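Local coordinates for protein branched-chain amino acid aminotransferase (Thermoproteus uzoniensis, PDB 5CE8) that uses pyridoxal 5'-phosphate to transfer amino groups, probably from leucine, isoleucine and valine to 2-oxoglutarate, at residues F58-H63 with W302-Y307; G45-W50 with D101-P106; A252-F257 with R277-Q282. One frame throughout, in Å; residues are numbered along the deposited sequence.

Contact 1 (F58-H63 with W302-Y307)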
loop_
_atom_site.group_PDB
_atom_site.type_symbol
_atom_site.label_atom_id
_atom_site.label_comp_id
_atom_site.label_asym_id
_atom_site.label_seq_id
_atom_site.Cartn_x
_atom_site.Cartn_y
_atom_site.Cartn_z
ATOM N N PHE A 58 -6.561 -7.296 -39.291
ATOM C CA PHE A 58 -7.212 -6.176 -38.622
ATOM C C PHE A 58 -6.188 -5.464 -37.851
ATOM O O PHE A 58 -5.526 -6.095 -36.971
ATOM C CB PHE A 58 -8.297 -6.591 -37.696
ATOM C CG PHE A 58 -9.038 -5.411 -37.122
ATOM C CD1 PHE A 58 -9.817 -4.554 -37.967
ATOM C CD2 PHE A 58 -8.954 -5.121 -35.798
ATOM C CE1 PHE A 58 -10.422 -3.424 -37.457
ATOM C CE2 PHE A 58 -9.637 -4.069 -35.255
ATOM C CZ PHE A 58 -10.409 -3.221 -36.071
ATOM N N ARG A 59 -6.044 -4.177 -38.161
ATOM C CA ARG A 59 -5.094 -3.186 -37.581
ATOM C C ARG A 59 -3.666 -3.664 -37.452
ATOM O O ARG A 59 -2.981 -3.540 -36.381
ATOM C CB ARG A 59 -5.603 -2.504 -36.320
ATOM C CG ARG A 59 -6.961 -1.898 -36.528
ATOM C CD ARG A 59 -7.534 -1.253 -35.233
ATOM N NE ARG A 59 -6.731 -0.112 -34.851
ATOM C CZ ARG A 59 -7.149 0.893 -34.069
ATOM N NH1 ARG A 59 -8.347 0.935 -33.515
ATOM N NH2 ARG A 59 -6.390 1.923 -33.896
ATOM N N LEU A 60 -3.175 -4.169 -38.589
ATOM C CA LEU A 60 -1.813 -4.765 -38.584
ATOM C C LEU A 60 -0.717 -3.882 -38.127
ATOM O O LEU A 60 0.051 -4.217 -37.215
ATOM C CB LEU A 60 -1.505 -5.235 -39.980
ATOM C CG LEU A 60 -0.207 -5.961 -40.296
ATOM C CD1 LEU A 60 0.040 -7.052 -39.257
ATOM C CD2 LEU A 60 -0.250 -6.448 -41.755
ATOM N N ARG A 61 -0.637 -2.719 -38.756
ATOM C CA ARG A 61 0.371 -1.733 -38.421
ATOM C C ARG A 61 0.243 -1.216 -37.010
ATOM O O ARG A 61 1.239 -0.931 -36.377
ATOM C CB ARG A 61 0.339 -0.562 -39.425
ATOM C CG ARG A 61 1.487 0.458 -39.337
ATOM C CD ARG A 61 2.843 -0.145 -39.744
ATOM N NE ARG A 61 2.830 -0.618 -41.139
ATOM C CZ ARG A 61 3.308 0.059 -42.193
ATOM N NH1 ARG A 61 3.899 1.253 -42.040
ATOM N NH2 ARG A 61 3.217 -0.478 -43.415
ATOM N N ASP A 62 -0.965 -1.065 -36.486
ATOM C CA ASP A 62 -1.073 -0.627 -35.110
ATOM C C ASP A 62 -0.443 -1.731 -34.178
ATOM O O ASP A 62 0.163 -1.399 -33.178
ATOM C CB ASP A 62 -2.519 -0.370 -34.733
ATOM C CG ASP A 62 -3.109 0.883 -35.394
ATOM O OD1 ASP A 62 -2.467 1.914 -35.527
ATOM O OD2 ASP A 62 -4.269 0.874 -35.693
ATOM N N HIS A 63 -0.651 -3.032 -34.491
ATOM C CA HIS A 63 -0.116 -4.117 -33.695
ATOM C C HIS A 63 1.379 -4.189 -33.767
ATOM O O HIS A 63 2.029 -4.442 -32.761
ATOM C CB HIS A 63 -0.761 -5.457 -34.057
ATOM C CG HIS A 63 -2.102 -5.639 -33.417
ATOM N ND1 HIS A 63 -2.231 -6.124 -32.130
ATOM C CD2 HIS A 63 -3.365 -5.359 -33.851
ATOM C CE1 HIS A 63 -3.520 -6.201 -31.819
ATOM N NE2 HIS A 63 -4.225 -5.710 -32.823
ATOM N N TRP A 302 -8.208 0.240 -41.658
ATOM C CA TRP A 302 -7.735 -0.708 -40.653
ATOM C C TRP A 302 -7.602 -2.135 -41.168
ATOM O O TRP A 302 -7.109 -3.017 -40.428
ATOM C CB TRP A 302 -8.736 -0.800 -39.477
ATOM C CG TRP A 302 -8.675 0.370 -38.604
ATOM C CD1 TRP A 302 -7.647 1.292 -38.481
ATOM C CD2 TRP A 302 -9.620 0.713 -37.624
ATOM N NE1 TRP A 302 -7.995 2.247 -37.528
ATOM C CE2 TRP A 302 -9.186 1.893 -36.980
ATOM C CE3 TRP A 302 -10.804 0.160 -37.232
ATOM C CZ2 TRP A 302 -9.923 2.501 -35.950
ATOM C CZ3 TRP A 302 -11.566 0.798 -36.221
ATOM C CH2 TRP A 302 -11.122 1.934 -35.607
ATOM N N LEU A 303 -8.029 -2.369 -42.399
ATOM C CA LEU A 303 -8.099 -3.696 -42.934
ATOM C C LEU A 303 -7.066 -3.934 -44.003
ATOM O O LEU A 303 -7.115 -3.278 -45.018
ATOM C CB LEU A 303 -9.465 -3.866 -43.543
ATOM C CG LEU A 303 -10.443 -4.555 -42.590
ATOM C CD1 LEU A 303 -10.782 -3.634 -41.421
ATOM C CD2 LEU A 303 -11.673 -4.937 -43.376
ATOM N N THR A 304 -6.140 -4.894 -43.796
ATOM C CA THR A 304 -5.019 -5.116 -44.697
ATOM C C THR A 304 -5.323 -6.307 -45.543
ATOM O O THR A 304 -5.419 -7.397 -44.977
ATOM C CB THR A 304 -3.699 -5.400 -43.965
ATOM O OG1 THR A 304 -3.312 -4.217 -43.278
ATOM C CG2 THR A 304 -2.596 -5.745 -44.989
ATOM N N PRO A 305 -5.490 -6.125 -46.885
ATOM C CA PRO A 305 -5.847 -7.299 -47.675
ATOM C C PRO A 305 -4.643 -8.186 -47.849
ATOM O O PRO A 305 -3.535 -7.681 -48.097
ATOM C CB PRO A 305 -6.261 -6.724 -49.050
ATOM C CG PRO A 305 -5.703 -5.378 -49.124
ATOM C CD PRO A 305 -5.592 -4.886 -47.694
ATOM N N VAL A 306 -4.878 -9.481 -47.753
ATOM C CA VAL A 306 -3.832 -10.487 -47.938
ATOM C C VAL A 306 -3.629 -10.880 -49.447
ATOM O O VAL A 306 -2.498 -11.228 -49.900
ATOM C CB VAL A 306 -4.271 -11.745 -47.119
ATOM C CG1 VAL A 306 -3.612 -13.040 -47.554
ATOM C CG2 VAL A 306 -3.971 -11.479 -45.664
ATOM N N TYR A 307 -4.724 -10.866 -50.211
ATOM C CA TYR A 307 -4.715 -11.358 -51.614
ATOM C C TYR A 307 -5.104 -10.284 -52.638
ATOM O O TYR A 307 -5.675 -9.270 -52.257
ATOM C CB TYR A 307 -5.630 -12.583 -51.693
ATOM C CG TYR A 307 -5.163 -13.738 -50.815
ATOM C CD1 TYR A 307 -4.004 -14.446 -51.130
ATOM C CD2 TYR A 307 -5.882 -14.112 -49.665
ATOM C CE1 TYR A 307 -3.578 -15.510 -50.345
ATOM C CE2 TYR A 307 -5.463 -15.167 -48.867
ATOM C CZ TYR A 307 -4.288 -15.863 -49.204
ATOM O OH TYR A 307 -3.843 -16.920 -48.409
HETATM O O HOH W 1 -4.407 -3.591 -40.869
#
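R59 and W302 both place CG anti to the carbonyl carbon, which sends their side chains off side by side, and a bend at chi3 (66°) in the arginine lays its guanidinium flat on the indole, the two planes 11° apart. The methylene CD sits over the five-membered ring in a CH-pi contact, 3.8 Å from its centroid, and CZ makes an off-centre cation-pi contact with the same ring. Further out, NH1 of R59 rests 3.3 Å from CZ2 of W302. D62, one helical turn on, fixes the rotation of the guanidinium within its plane: OD2 is met side-on by NE of R59 at 2.8 Å and by NH2 at 3.0 Å, both donors using the guanidinium plane. The backbones join as well, R59 N donating to W302 O at 2.8 Å. A water that accepts from L60 N at 2.7 Å donates to that same carbonyl and is also hydrogen-bonded to T304 OG1, tying the first turn of helix 60-74 to strand 303-305. Beside this, F58 CZ packs 3.6 Å from W302 CE3, and L303 CD1 meets the edge of the phenyl ring. With E226 forming a second salt bridge to NH2 and T227 OG1 hydrogen-bonded to NH1, the guanidinium is held on one face and along its rim, surroundings that would be expected to keep it charged.

Contact 2 (G45-W50 with D101-P106)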
loop_
_atom_site.group_PDB
_atom_site.type_symbol
_atom_site.label_atom_id
_atom_site.label_comp_id
_atom_site.label_asym_id
_atom_site.label_seq_id
_atom_site.Cartn_x
_atom_site.Cartn_y
_atom_site.Cartn_z
ATOM N N GLY A 45 -0.913 -10.126 -30.729
ATOM C CA GLY A 45 -2.016 -11.006 -31.121
ATOM C C GLY A 45 -2.726 -10.223 -32.190
ATOM O O GLY A 45 -2.977 -9.031 -31.993
ATOM N N ILE A 46 -2.867 -10.831 -33.361
ATOM C CA ILE A 46 -3.486 -10.137 -34.483
ATOM C C ILE A 46 -4.423 -11.097 -35.130
ATOM O O ILE A 46 -4.049 -12.247 -35.348
ATOM C CB ILE A 46 -2.505 -9.664 -35.520
ATOM C CG1 ILE A 46 -1.375 -8.843 -34.855
ATOM C CG2 ILE A 46 -3.252 -8.887 -36.621
ATOM C CD1 ILE A 46 -0.162 -8.475 -35.773
ATOM N N ARG A 47 -5.618 -10.624 -35.464
ATOM C CA ARG A 47 -6.528 -11.464 -36.250
ATOM C C ARG A 47 -6.659 -11.090 -37.702
ATOM O O ARG A 47 -6.497 -9.943 -38.084
ATOM C CB ARG A 47 -7.921 -11.498 -35.613
ATOM C CG ARG A 47 -8.021 -12.471 -34.466
ATOM C CD ARG A 47 -9.330 -12.338 -33.727
ATOM N NE ARG A 47 -10.160 -13.308 -34.315
ATOM C CZ ARG A 47 -10.828 -14.258 -33.708
ATOM N NH1 ARG A 47 -10.958 -14.337 -32.379
ATOM N NH2 ARG A 47 -11.454 -15.108 -34.522
ATOM N N ALA A 48 -7.012 -12.102 -38.504
ATOM C CA ALA A 48 -7.360 -11.895 -39.875
ATOM C C ALA A 48 -8.651 -12.528 -40.001
ATOM O O ALA A 48 -8.858 -13.609 -39.475
ATOM C CB ALA A 48 -6.375 -12.575 -40.790
ATOM N N TYR A 49 -9.529 -11.875 -40.745
ATOM C CA TYR A 49 -10.846 -12.397 -40.963
ATOM C C TYR A 49 -11.208 -12.536 -42.494
ATOM O O TYR A 49 -10.991 -11.643 -43.305
ATOM C CB TYR A 49 -11.839 -11.448 -40.383
ATOM C CG TYR A 49 -11.855 -11.276 -38.888
ATOM C CD1 TYR A 49 -12.730 -12.026 -38.112
ATOM C CD2 TYR A 49 -11.121 -10.287 -38.272
ATOM C CE1 TYR A 49 -12.847 -11.843 -36.746
ATOM C CE2 TYR A 49 -11.251 -10.075 -36.882
ATOM C CZ TYR A 49 -12.101 -10.853 -36.142
ATOM O OH TYR A 49 -12.258 -10.648 -34.795
ATOM N N TRP A 50 -11.812 -13.660 -42.802
ATOM C CA TRP A 50 -12.267 -14.038 -44.121
ATOM C C TRP A 50 -13.689 -13.548 -44.206
ATOM O O TRP A 50 -14.492 -13.949 -43.421
ATOM C CB TRP A 50 -12.343 -15.560 -44.213
ATOM C CG TRP A 50 -12.692 -16.066 -45.583
ATOM C CD1 TRP A 50 -13.763 -16.880 -45.929
ATOM C CD2 TRP A 50 -11.969 -15.828 -46.778
ATOM N NE1 TRP A 50 -13.728 -17.153 -47.283
ATOM C CE2 TRP A 50 -12.635 -16.519 -47.824
ATOM C CE3 TRP A 50 -10.817 -15.127 -47.073
ATOM C CZ2 TRP A 50 -12.190 -16.491 -49.129
ATOM C CZ3 TRP A 50 -10.349 -15.107 -48.393
ATOM C CH2 TRP A 50 -11.040 -15.802 -49.407
ATOM N N ASP A 101 -10.432 -17.473 -41.001
ATOM C CA ASP A 101 -10.104 -16.684 -39.780
ATOM C C ASP A 101 -8.862 -17.283 -39.114
ATOM O O ASP A 101 -8.715 -18.535 -38.964
ATOM C CB ASP A 101 -11.240 -16.687 -38.752
ATOM C CG ASP A 101 -12.464 -15.976 -39.216
ATOM O OD1 ASP A 101 -12.395 -15.387 -40.285
ATOM O OD2 ASP A 101 -13.521 -16.084 -38.518
ATOM N N LEU A 102 -7.952 -16.380 -38.791
ATOM C CA LEU A 102 -6.665 -16.680 -38.177
ATOM C C LEU A 102 -6.416 -15.800 -36.960
ATOM O O LEU A 102 -6.955 -14.707 -36.905
ATOM C CB LEU A 102 -5.546 -16.348 -39.134
ATOM C CG LEU A 102 -5.489 -16.978 -40.526
ATOM C CD1 LEU A 102 -4.263 -16.397 -41.293
ATOM C CD2 LEU A 102 -5.517 -18.506 -40.418
ATOM N N TYR A 103 -5.637 -16.339 -36.033
ATOM C CA TYR A 103 -4.897 -15.601 -35.031
ATOM C C TYR A 103 -3.430 -15.692 -35.418
ATOM O O TYR A 103 -2.880 -16.759 -35.655
ATOM C CB TYR A 103 -5.139 -16.242 -33.694
ATOM C CG TYR A 103 -4.541 -15.500 -32.542
ATOM C CD1 TYR A 103 -3.245 -15.775 -32.120
ATOM C CD2 TYR A 103 -5.271 -14.540 -31.852
ATOM C CE1 TYR A 103 -2.689 -15.113 -31.059
ATOM C CE2 TYR A 103 -4.710 -13.854 -30.772
ATOM C CZ TYR A 103 -3.447 -14.191 -30.352
ATOM O OH TYR A 103 -2.836 -13.479 -29.340
ATOM N N ILE A 104 -2.814 -14.551 -35.531
ATOM C CA ILE A 104 -1.414 -14.395 -35.854
ATOM C C ILE A 104 -0.585 -13.971 -34.567
ATOM O O ILE A 104 -0.913 -12.985 -33.864
ATOM C CB ILE A 104 -1.311 -13.310 -36.931
ATOM C CG1 ILE A 104 -2.065 -13.740 -38.252
ATOM C CG2 ILE A 104 0.136 -13.012 -37.273
ATOM C CD1 ILE A 104 -2.649 -12.529 -38.968
ATOM N N ARG A 105 0.428 -14.747 -34.250
ATOM C CA ARG A 105 1.298 -14.460 -33.117
ATOM C C ARG A 105 2.750 -14.046 -33.469
ATOM O O ARG A 105 3.593 -14.950 -33.836
ATOM C CB ARG A 105 1.423 -15.718 -32.331
ATOM C CG ARG A 105 2.402 -15.610 -31.154
ATOM C CD ARG A 105 2.171 -14.499 -30.120
ATOM N NE ARG A 105 0.863 -14.402 -29.481
ATOM C CZ ARG A 105 0.455 -15.070 -28.412
ATOM N NH1 ARG A 105 1.177 -16.008 -27.783
ATOM N NH2 ARG A 105 -0.748 -14.817 -27.962
ATOM N N PRO A 106 3.041 -12.737 -33.417
ATOM C CA PRO A 106 4.427 -12.267 -33.498
ATOM C C PRO A 106 5.026 -12.398 -32.129
ATOM O O PRO A 106 4.399 -11.944 -31.138
ATOM C CB PRO A 106 4.324 -10.801 -33.897
ATOM C CG PRO A 106 3.004 -10.594 -34.298
ATOM C CD PRO A 106 2.107 -11.685 -33.755
#
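I46 O receives the shortest polar bond here, 2.6 Å from I104 N, the bond nearly straight (170°) and the donor lying almost along the C=O axis. The CA-H of Y103 makes a further, weaker approach to the same oxygen. I46 N returns a bond to I104 O, and A48 pairs with L102 in the same reciprocal way, so two hydrogen-bonded pairs flank the non-hydrogen-bonded pair of R47 and Y103. Where the regular pairing stops, D101 takes over with its side chain: OD1 accepts W50 N at 3.1 Å, met close to its C-O axis, and OD1 also comes 3.4 Å from the CA of Y49.

The two faces differ in character. On one, I46, A48, L102 and I104 form an apolar row, with I104 CD1 4.1 Å from A48 CB, and I46 CD1 reaching P106 CG at 4.1 Å as well; I46 also packs on H63 and M64 of helix 60-74. On the other, Y103 turns CG anti to its backbone N (chi1 -174°), which carries its ring across to the neighbouring strand, one face over I46 N. Its OH comes to 3.2 Å from G45 CA, a closeness possible because the glycine has no side chain. R105 NH2 donates to that OH at 2.8 Å, within the guanidinium plane, while NH1 of R105 bonds N37 and Y38 of the second subunit. R47 NH2 donates to G134 O, and the R47 side chain packs against T260, a cofactor-binding residue. Strands 41-50 and 102-109 thus form central members of an antiparallel sheet beside the cofactor site, as in other class-IV aminotransferases.

Contact 3 (A252-F257 with R277-Q282)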
loop_
_atom_site.group_PDB
_atom_site.type_symbol
_atom_site.label_atom_id
_atom_site.label_comp_id
_atom_site.label_asym_id
_atom_site.label_seq_id
_atom_site.Cartn_x
_atom_site.Cartn_y
_atom_site.Cartn_z
ATOM N N ALA A 252 -23.424 -3.159 -12.216
ATOM C CA ALA A 252 -23.536 -2.668 -13.567
ATOM C C ALA A 252 -24.809 -3.121 -14.266
ATOM O O ALA A 252 -25.271 -4.223 -14.038
ATOM C CB ALA A 252 -22.337 -3.172 -14.452
ATOM N N ASP A 253 -25.301 -2.281 -15.168
ATOM C CA ASP A 253 -26.333 -2.650 -16.140
ATOM C C ASP A 253 -25.870 -3.660 -17.156
ATOM O O ASP A 253 -26.637 -4.530 -17.563
ATOM C CB ASP A 253 -26.859 -1.388 -16.853
ATOM C CG ASP A 253 -27.440 -0.358 -15.849
ATOM O OD1 ASP A 253 -28.027 -0.805 -14.854
ATOM O OD2 ASP A 253 -27.262 0.863 -16.033
ATOM N N GLU A 254 -24.589 -3.601 -17.475
ATOM C CA GLU A 254 -23.935 -4.502 -18.459
ATOM C C GLU A 254 -22.463 -4.465 -18.258
ATOM O O GLU A 254 -21.909 -3.524 -17.643
ATOM C CB GLU A 254 -24.116 -4.127 -19.980
ATOM C CG GLU A 254 -25.365 -3.483 -20.450
ATOM C CD GLU A 254 -25.334 -3.151 -21.931
ATOM O OE1 GLU A 254 -24.746 -3.945 -22.757
ATOM O OE2 GLU A 254 -25.980 -2.126 -22.256
ATOM N N ALA A 255 -21.825 -5.494 -18.807
ATOM C CA ALA A 255 -20.359 -5.691 -18.757
ATOM C C ALA A 255 -19.904 -6.582 -19.879
ATOM O O ALA A 255 -20.642 -7.454 -20.363
ATOM C CB ALA A 255 -19.888 -6.282 -17.426
ATOM N N PHE A 256 -18.744 -6.257 -20.376
ATOM C CA PHE A 256 -18.096 -7.041 -21.421
ATOM C C PHE A 256 -16.565 -6.912 -21.428
ATOM O O PHE A 256 -15.986 -5.904 -21.039
ATOM C CB PHE A 256 -18.680 -6.709 -22.807
ATOM C CG PHE A 256 -18.538 -5.290 -23.282
ATOM C CD1 PHE A 256 -19.443 -4.321 -22.897
ATOM C CD2 PHE A 256 -17.530 -4.915 -24.177
ATOM C CE1 PHE A 256 -19.396 -2.997 -23.408
ATOM C CE2 PHE A 256 -17.489 -3.621 -24.681
ATOM C CZ PHE A 256 -18.370 -2.633 -24.251
ATOM N N PHE A 257 -15.952 -7.983 -21.903
ATOM C CA PHE A 257 -14.529 -8.078 -22.191
ATOM C C PHE A 257 -14.299 -7.825 -23.684
ATOM O O PHE A 257 -15.151 -8.158 -24.557
ATOM C CB PHE A 257 -14.052 -9.499 -22.023
ATOM C CG PHE A 257 -13.916 -9.980 -20.619
ATOM C CD1 PHE A 257 -13.056 -9.383 -19.758
ATOM C CD2 PHE A 257 -14.669 -11.112 -20.157
ATOM C CE1 PHE A 257 -12.874 -9.893 -18.478
ATOM C CE2 PHE A 257 -14.516 -11.578 -18.879
ATOM C CZ PHE A 257 -13.599 -10.973 -18.024
ATOM N N ARG A 277 -27.416 -9.955 -20.826
ATOM C CA ARG A 277 -26.629 -9.700 -22.059
ATOM C C ARG A 277 -27.238 -8.394 -22.697
ATOM O O ARG A 277 -28.357 -8.444 -23.227
ATOM C CB ARG A 277 -26.693 -10.910 -22.983
ATOM C CG ARG A 277 -25.956 -10.824 -24.324
ATOM C CD ARG A 277 -26.151 -12.107 -25.144
ATOM N NE ARG A 277 -25.519 -12.047 -26.462
ATOM N N GLY A 278 -26.582 -7.228 -22.525
ATOM C CA GLY A 278 -27.259 -5.927 -22.744
ATOM C C GLY A 278 -27.296 -5.334 -24.172
ATOM O O GLY A 278 -26.582 -5.785 -25.069
ATOM N N PRO A 279 -28.049 -4.234 -24.363
ATOM C CA PRO A 279 -28.070 -3.582 -25.690
ATOM C C PRO A 279 -26.816 -2.850 -26.190
ATOM O O PRO A 279 -26.515 -2.957 -27.382
ATOM C CB PRO A 279 -29.297 -2.659 -25.620
ATOM C CG PRO A 279 -29.485 -2.349 -24.153
ATOM C CD PRO A 279 -28.816 -3.474 -23.351
ATOM N N ILE A 280 -26.062 -2.200 -25.300
ATOM C CA ILE A 280 -24.802 -1.525 -25.650
ATOM C C ILE A 280 -23.790 -2.584 -26.099
ATOM O O ILE A 280 -23.241 -2.491 -27.208
ATOM C CB ILE A 280 -24.289 -0.514 -24.559
ATOM C CG1 ILE A 280 -25.319 0.595 -24.287
ATOM C CG2 ILE A 280 -22.934 0.127 -24.856
ATOM C CD1 ILE A 280 -25.817 1.421 -25.457
ATOM N N THR A 281 -23.625 -3.635 -25.308
ATOM C CA THR A 281 -22.700 -4.634 -25.619
ATOM C C THR A 281 -23.081 -5.254 -26.934
ATOM O O THR A 281 -22.212 -5.435 -27.751
ATOM C CB THR A 281 -22.719 -5.770 -24.596
ATOM O OG1 THR A 281 -22.389 -5.257 -23.308
ATOM C CG2 THR A 281 -21.709 -6.788 -24.932
ATOM N N GLN A 282 -24.340 -5.576 -27.144
ATOM C CA GLN A 282 -24.774 -6.112 -28.436
ATOM C C GLN A 282 -24.475 -5.162 -29.600
ATOM O O GLN A 282 -23.917 -5.609 -30.657
ATOM C CB GLN A 282 -26.219 -6.673 -28.455
#
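E254, a strand residue, binds the start of a helix that begins more than twenty residues later: its carboxylate takes three hydrogen bonds from the first turn of helix 279-292, whose own N-cap position is a glycine, G278. OE2 accepts I280 N at 3.0 Å through its syn lone pair. OE1 is doubly gripped, by T281 N at 2.8 Å on the syn side and by T281 OG1, also at 2.8 Å, on the anti side, both donors somewhat out of the carboxylate plane. Buried though it is, the group therefore has both oxygens satisfied. The amide groups of the helix start would be expected to stabilise its negative charge. The fit is close, with OE1 3.2 Å from G278 CA and OE2 3.3 Å from P279 CD, and chi1 of E254 is -33°, well off a staggered value, while the chain beyond CG stays extended.

Two residues along the strand, F256 puts CG in the crowded position between backbone N and carbonyl carbon (chi1 61°) and slides past T281 in the opposite direction. F256 CB touches T281 CG2 at 3.7 Å, and its CD1 lies 3.1 Å from OG1, the hydroxyl that E254 already holds. E254 belongs to a classic beta bulge, D253 and E254 both facing V205. Strand 254-259 runs between strands 201-206 and 265-270, and the start of helix 279-292 lies against this sheet, with I280 reaching V205 and also L210 of strand 209-212.

Contacts 1 and 2 adjoin, their centres about 10 Å apart, and share one antiparallel sheet, in which strand 41-50 lies between 102-109 and 55-58, with 303-305 at the edge beyond. Their segments alternate along the chain, and the C-terminal strand joins a sheet otherwise built from early sequence. Contact 3 lies about 28 Å from contact 1 and about 25 Å from contact 2, between centres, on the separate mixed sheet. Helix 279-292, which starts in contact 3, leads the chain back toward strand 303-305 of contact 1, and its far end packs on F58. The cofactor is bound by H63 of contact 1 and by T224 on helix 223-235; contact 3 lies farther off.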